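Local structure of DUF1611 domain-containing protein (Anabaena variabilis, 2OBN) at residues M167-E172 against V258-A263; G303-T308 against D340-A345. The protein is of unknown function but pairs a Rossmann-like domain with a P-loop NTPase-like domain, so it probably binds a nucleotide or another phosphate-bearing ligand. The protein carries 2 engineered substitutions. All blocks are in the same frame, centred on the assembly; numbering follows the deposited sequence.

Contact 1. Residues M167-E172 against V258-A263; sequences MSTSLE and VLVHRA. With PO4 (phosphate ion), chain G.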
# COMPACT_ATOMS: atom_id res chain seq x y z
N MSE B 167 4.66 2.79 18.20
CA MSE B 167 5.99 3.41 18.16
C MSE B 167 6.61 3.42 19.54
O MSE B 167 7.79 3.09 19.70
CB MSE B 167 5.94 4.83 17.62
CG MSE B 167 7.33 5.37 17.29
SE MSE B 167 7.37 7.23 16.72
CE MSE B 167 7.11 7.98 18.41
N SER B 168 5.83 3.82 20.53
CA SER B 168 6.27 3.80 21.91
C SER B 168 6.80 2.42 22.32
O SER B 168 7.86 2.33 22.95
CB SER B 168 5.12 4.21 22.83
OG SER B 168 4.72 5.52 22.52
N THR B 169 6.06 1.37 21.95
CA THR B 169 6.43 -0.01 22.24
C THR B 169 7.73 -0.43 21.55
O THR B 169 8.59 -1.08 22.17
CB THR B 169 5.29 -0.94 21.79
OG1 THR B 169 4.10 -0.58 22.50
CG2 THR B 169 5.58 -2.39 22.09
N SER B 170 7.87 -0.08 20.28
CA SER B 170 9.10 -0.41 19.54
C SER B 170 10.28 0.28 20.18
O SER B 170 11.34 -0.31 20.31
CB SER B 170 9.00 -0.00 18.07
OG SER B 170 8.03 -0.76 17.37
N LEU B 171 10.10 1.54 20.58
CA LEU B 171 11.15 2.31 21.22
C LEU B 171 11.52 1.74 22.60
O LEU B 171 12.70 1.56 22.89
CB LEU B 171 10.74 3.78 21.36
CG LEU B 171 10.74 4.67 20.12
CD1 LEU B 171 10.12 6.03 20.45
CD2 LEU B 171 12.14 4.83 19.56
N GLU B 172 10.52 1.49 23.43
CA GLU B 172 10.78 0.91 24.75
C GLU B 172 11.47 -0.44 24.61
O GLU B 172 12.37 -0.74 25.39
CB GLU B 172 9.49 0.74 25.57
CG GLU B 172 8.77 2.06 25.97
CD GLU B 172 9.50 2.86 27.05
OE1 GLU B 172 10.59 2.45 27.48
OE2 GLU B 172 8.96 3.91 27.48
N VAL B 258 4.78 -8.24 18.04
CA VAL B 258 4.27 -7.81 19.34
C VAL B 258 2.98 -7.06 19.03
O VAL B 258 2.99 -6.09 18.25
CB VAL B 258 5.27 -6.91 20.10
CG1 VAL B 258 4.64 -6.33 21.37
CG2 VAL B 258 6.53 -7.70 20.45
N LEU B 259 1.88 -7.53 19.58
CA LEU B 259 0.58 -6.93 19.32
C LEU B 259 0.28 -5.83 20.35
O LEU B 259 0.30 -6.09 21.54
CB LEU B 259 -0.52 -8.01 19.34
CG LEU B 259 -1.98 -7.56 19.12
CD1 LEU B 259 -2.15 -6.81 17.81
CD2 LEU B 259 -2.93 -8.75 19.17
N VAL B 260 -0.00 -4.62 19.88
CA VAL B 260 -0.32 -3.51 20.75
C VAL B 260 -1.85 -3.33 20.77
O VAL B 260 -2.52 -3.52 19.76
CB VAL B 260 0.39 -2.21 20.31
CG1 VAL B 260 0.27 -1.10 21.39
CG2 VAL B 260 1.87 -2.51 20.02
N HIS B 261 -2.40 -3.01 21.94
CA HIS B 261 -3.82 -2.83 22.09
C HIS B 261 -4.16 -1.94 23.28
O HIS B 261 -3.52 -2.03 24.32
CB HIS B 261 -4.47 -4.20 22.23
CG HIS B 261 -5.92 -4.16 22.62
ND1 HIS B 261 -6.92 -3.78 21.75
CD2 HIS B 261 -6.54 -4.51 23.77
CE1 HIS B 261 -8.09 -3.88 22.35
NE2 HIS B 261 -7.88 -4.31 23.59
N ARG B 262 -5.14 -1.06 23.10
CA ARG B 262 -5.60 -0.20 24.19
C ARG B 262 -6.66 -0.95 24.98
O ARG B 262 -7.69 -1.33 24.43
CB ARG B 262 -6.15 1.14 23.70
CG ARG B 262 -6.72 2.00 24.82
CD ARG B 262 -7.25 3.34 24.34
NE ARG B 262 -6.17 4.21 23.86
CZ ARG B 262 -5.96 4.61 22.61
NH1 ARG B 262 -6.77 4.28 21.60
NH2 ARG B 262 -4.93 5.39 22.37
N ALA B 263 -6.38 -1.16 26.27
CA ALA B 263 -7.29 -1.86 27.16
C ALA B 263 -8.69 -1.25 27.10
O ALA B 263 -8.86 -0.04 27.23
CB ALA B 263 -6.75 -1.83 28.60
P PO4 G . 1.05 4.49 17.03
O1 PO4 G . 0.47 5.25 15.86
O2 PO4 G . 2.51 4.16 16.74
O3 PO4 G . 1.05 5.35 18.26
O4 PO4 G . 0.30 3.22 17.31

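Contact 2. Residues G303-T308 against D340-A345; sequences GIALNT and DVLLDA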
# COMPACT_ATOMS: atom_id res chain seq x y z
N GLY B 303 3.64 -11.77 22.43
CA GLY B 303 3.12 -11.10 23.60
C GLY B 303 2.30 -9.90 23.21
O GLY B 303 2.26 -9.48 22.04
N ILE B 304 1.65 -9.32 24.21
CA ILE B 304 0.78 -8.21 24.00
C ILE B 304 1.26 -7.01 24.80
O ILE B 304 1.52 -7.13 25.99
CB ILE B 304 -0.68 -8.62 24.37
CG1 ILE B 304 -1.16 -9.68 23.37
CG2 ILE B 304 -1.62 -7.40 24.37
CD1 ILE B 304 -2.43 -10.34 23.70
N ALA B 305 1.40 -5.87 24.12
CA ALA B 305 1.73 -4.59 24.76
C ALA B 305 0.40 -3.84 24.98
O ALA B 305 -0.18 -3.24 24.07
CB ALA B 305 2.67 -3.80 23.92
N LEU B 306 -0.07 -3.86 26.22
CA LEU B 306 -1.35 -3.28 26.57
C LEU B 306 -1.24 -1.80 26.96
O LEU B 306 -0.54 -1.47 27.92
CB LEU B 306 -1.96 -4.09 27.72
CG LEU B 306 -3.44 -3.95 28.01
CD1 LEU B 306 -4.32 -4.43 26.84
CD2 LEU B 306 -3.78 -4.73 29.28
N ASN B 307 -1.92 -0.93 26.22
CA ASN B 307 -1.92 0.49 26.54
C ASN B 307 -3.02 0.69 27.58
O ASN B 307 -4.22 0.58 27.28
CB ASN B 307 -2.12 1.33 25.26
CG ASN B 307 -2.14 2.85 25.52
OD1 ASN B 307 -2.31 3.30 26.63
ND2 ASN B 307 -1.98 3.63 24.45
N THR B 308 -2.59 0.96 28.82
CA THR B 308 -3.48 1.17 29.97
C THR B 308 -3.41 2.59 30.52
O THR B 308 -3.91 2.83 31.61
CB THR B 308 -3.08 0.24 31.14
OG1 THR B 308 -1.80 0.64 31.66
CG2 THR B 308 -3.05 -1.24 30.72
N ASP B 340 10.81 -5.40 29.74
CA ASP B 340 11.53 -6.69 29.89
C ASP B 340 10.67 -7.95 29.71
O ASP B 340 11.12 -8.94 29.13
CB ASP B 340 12.31 -6.76 31.22
CG ASP B 340 13.62 -5.96 31.19
OD1 ASP B 340 14.19 -5.72 30.10
OD2 ASP B 340 14.10 -5.58 32.26
N VAL B 341 9.44 -7.90 30.21
CA VAL B 341 8.49 -9.01 30.05
C VAL B 341 8.30 -9.38 28.57
O VAL B 341 8.26 -10.55 28.23
CB VAL B 341 7.14 -8.67 30.74
CG1 VAL B 341 6.02 -9.60 30.32
CG2 VAL B 341 7.32 -8.71 32.27
N LEU B 342 8.21 -8.38 27.69
CA LEU B 342 8.04 -8.65 26.25
C LEU B 342 9.36 -8.87 25.50
O LEU B 342 9.40 -9.57 24.50
CB LEU B 342 7.20 -7.55 25.59
CG LEU B 342 5.81 -7.35 26.20
CD1 LEU B 342 5.06 -6.24 25.45
CD2 LEU B 342 4.98 -8.64 26.21
N LEU B 343 10.46 -8.27 26.00
CA LEU B 343 11.77 -8.50 25.39
C LEU B 343 12.15 -9.96 25.60
O LEU B 343 12.64 -10.60 24.68
CB LEU B 343 12.84 -7.57 25.95
CG LEU B 343 14.24 -7.81 25.36
CD1 LEU B 343 14.26 -7.65 23.84
CD2 LEU B 343 15.23 -6.85 26.01
N ASP B 344 11.92 -10.47 26.81
CA ASP B 344 12.16 -11.88 27.10
C ASP B 344 11.34 -12.77 26.16
O ASP B 344 11.85 -13.75 25.65
CB ASP B 344 11.80 -12.22 28.56
CG ASP B 344 12.74 -11.57 29.57
OD1 ASP B 344 13.83 -11.15 29.16
OD2 ASP B 344 12.41 -11.51 30.78
N ALA B 345 10.07 -12.41 25.92
CA ALA B 345 9.20 -13.18 25.03
C ALA B 345 9.75 -13.21 23.61
O ALA B 345 9.68 -14.23 22.92
CB ALA B 345 7.79 -12.63 25.05

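Contact 1. Residues M167-E172 against V258-A263
Thr-169 packs from its helix onto Val-258 and Val-260, two valines spaced two apart on one face of a strand, and its two branches share the work. The methyl, CG2, stands anti to the backbone N and meets Val-258 through Thr-169 CG2 to Val-258 CG1, 4.1 Å. The hydroxyl, beside the backbone N at chi1 -59°, lies against both methyls of Val-260, with Thr-169 OG1 to Val-260 CG2 at 3.9 Å. These methyls offer it no polar partner; the buried hydroxyl instead donates to the carbonyl of Gly-165, one helical turn back. That bond probably helps hold chi1, with CG2 directed at Val-258. No hydrogen bond joins the segments, and their backbones stay well apart, the CA atoms of Thr-169 and Val-260 being 7.7 Å from each other. The same helix start holds a phosphate, probably from the crystallisation liquor: Met-167 N, in a residue modelled as selenomethionine, donates to its O2 over 2.9 Å. Ile-164 N, Gly-165 N and Lys-166 NZ also hydrogen-bond to the phosphate, consistent with a P-loop site. Helix 166-179 thus packs on strand 256-262, which hydrogen-bonds to strands 153-159 and 301-307; Thr-169 also touches Ala-305 of the latter and Val-334 of helix 334-337, while Leu-259 faces helix 279-291.

Contact 2. Residues G303-T308 against D340-A345
The last helix of the chain, 340-347, lies on the parallel sheet of the P-loop domain here, and Leu-342 is the side chain that joins it to strand 301-307. Its CG stands beside the backbone N at chi1 -58°, which directs the forked end at the strand. One prong, Leu-342 CD1, meets Ala-305 CB at 3.7 Å. It also rests against the backbone, with Leu-342 CD1 to Ile-304 O again 3.7 Å. The other prong, Leu-342 CD2, nears that same Ile-304 O at 3.8 Å and lies 4.0 Å from Gly-303 CA. Gly-303 makes this possible: a beta carbon there would collide with CD2, so the leucine can settle directly on the main chain. The segments 340-345 and 303-307 run nearly antiparallel, at 157°, their axes 8.7 Å apart at closest approach: a C-terminal helix laid on one face of the parallel sheet of an alpha/beta domain, opposite helix 313-327. With an alanine in place of Leu-342, both methyls would go, which would probably leave a gap over Gly-303 and Ala-305 and weaken the helix's hold on the sheet. Leu-342 also touches Val-258 of strand 256-262 and Leu-173 of helix 166-179. On the helix's polar side, Asp-340 and Asp-344 both form salt bridges with Arg-180, while Ile-304 points to the other face of the sheet, against helix 313-327.

Overall arrangement
Contact 1 closes before contact 2 opens along the chain, and their centres lie 8 Å apart on one face of the six-stranded parallel sheet of the P-loop domain. Strands 256-262 and 301-307 are neighbours in that sheet, tied by probable backbone hydrogen bonds such as Ala-305 N to Leu-259 O (2.8 Å) and Asn-307 N to His-261 O (2.7 Å). Helices 166-179 and 340-347 both lie on that face and touch each other, Leu-342 meeting Leu-173. Ala-305 touches both Thr-169 and Leu-342, so the two contacts adjoin through it. The helix that begins at the phosphate site is therefore packed together with the chain's C-terminal helix.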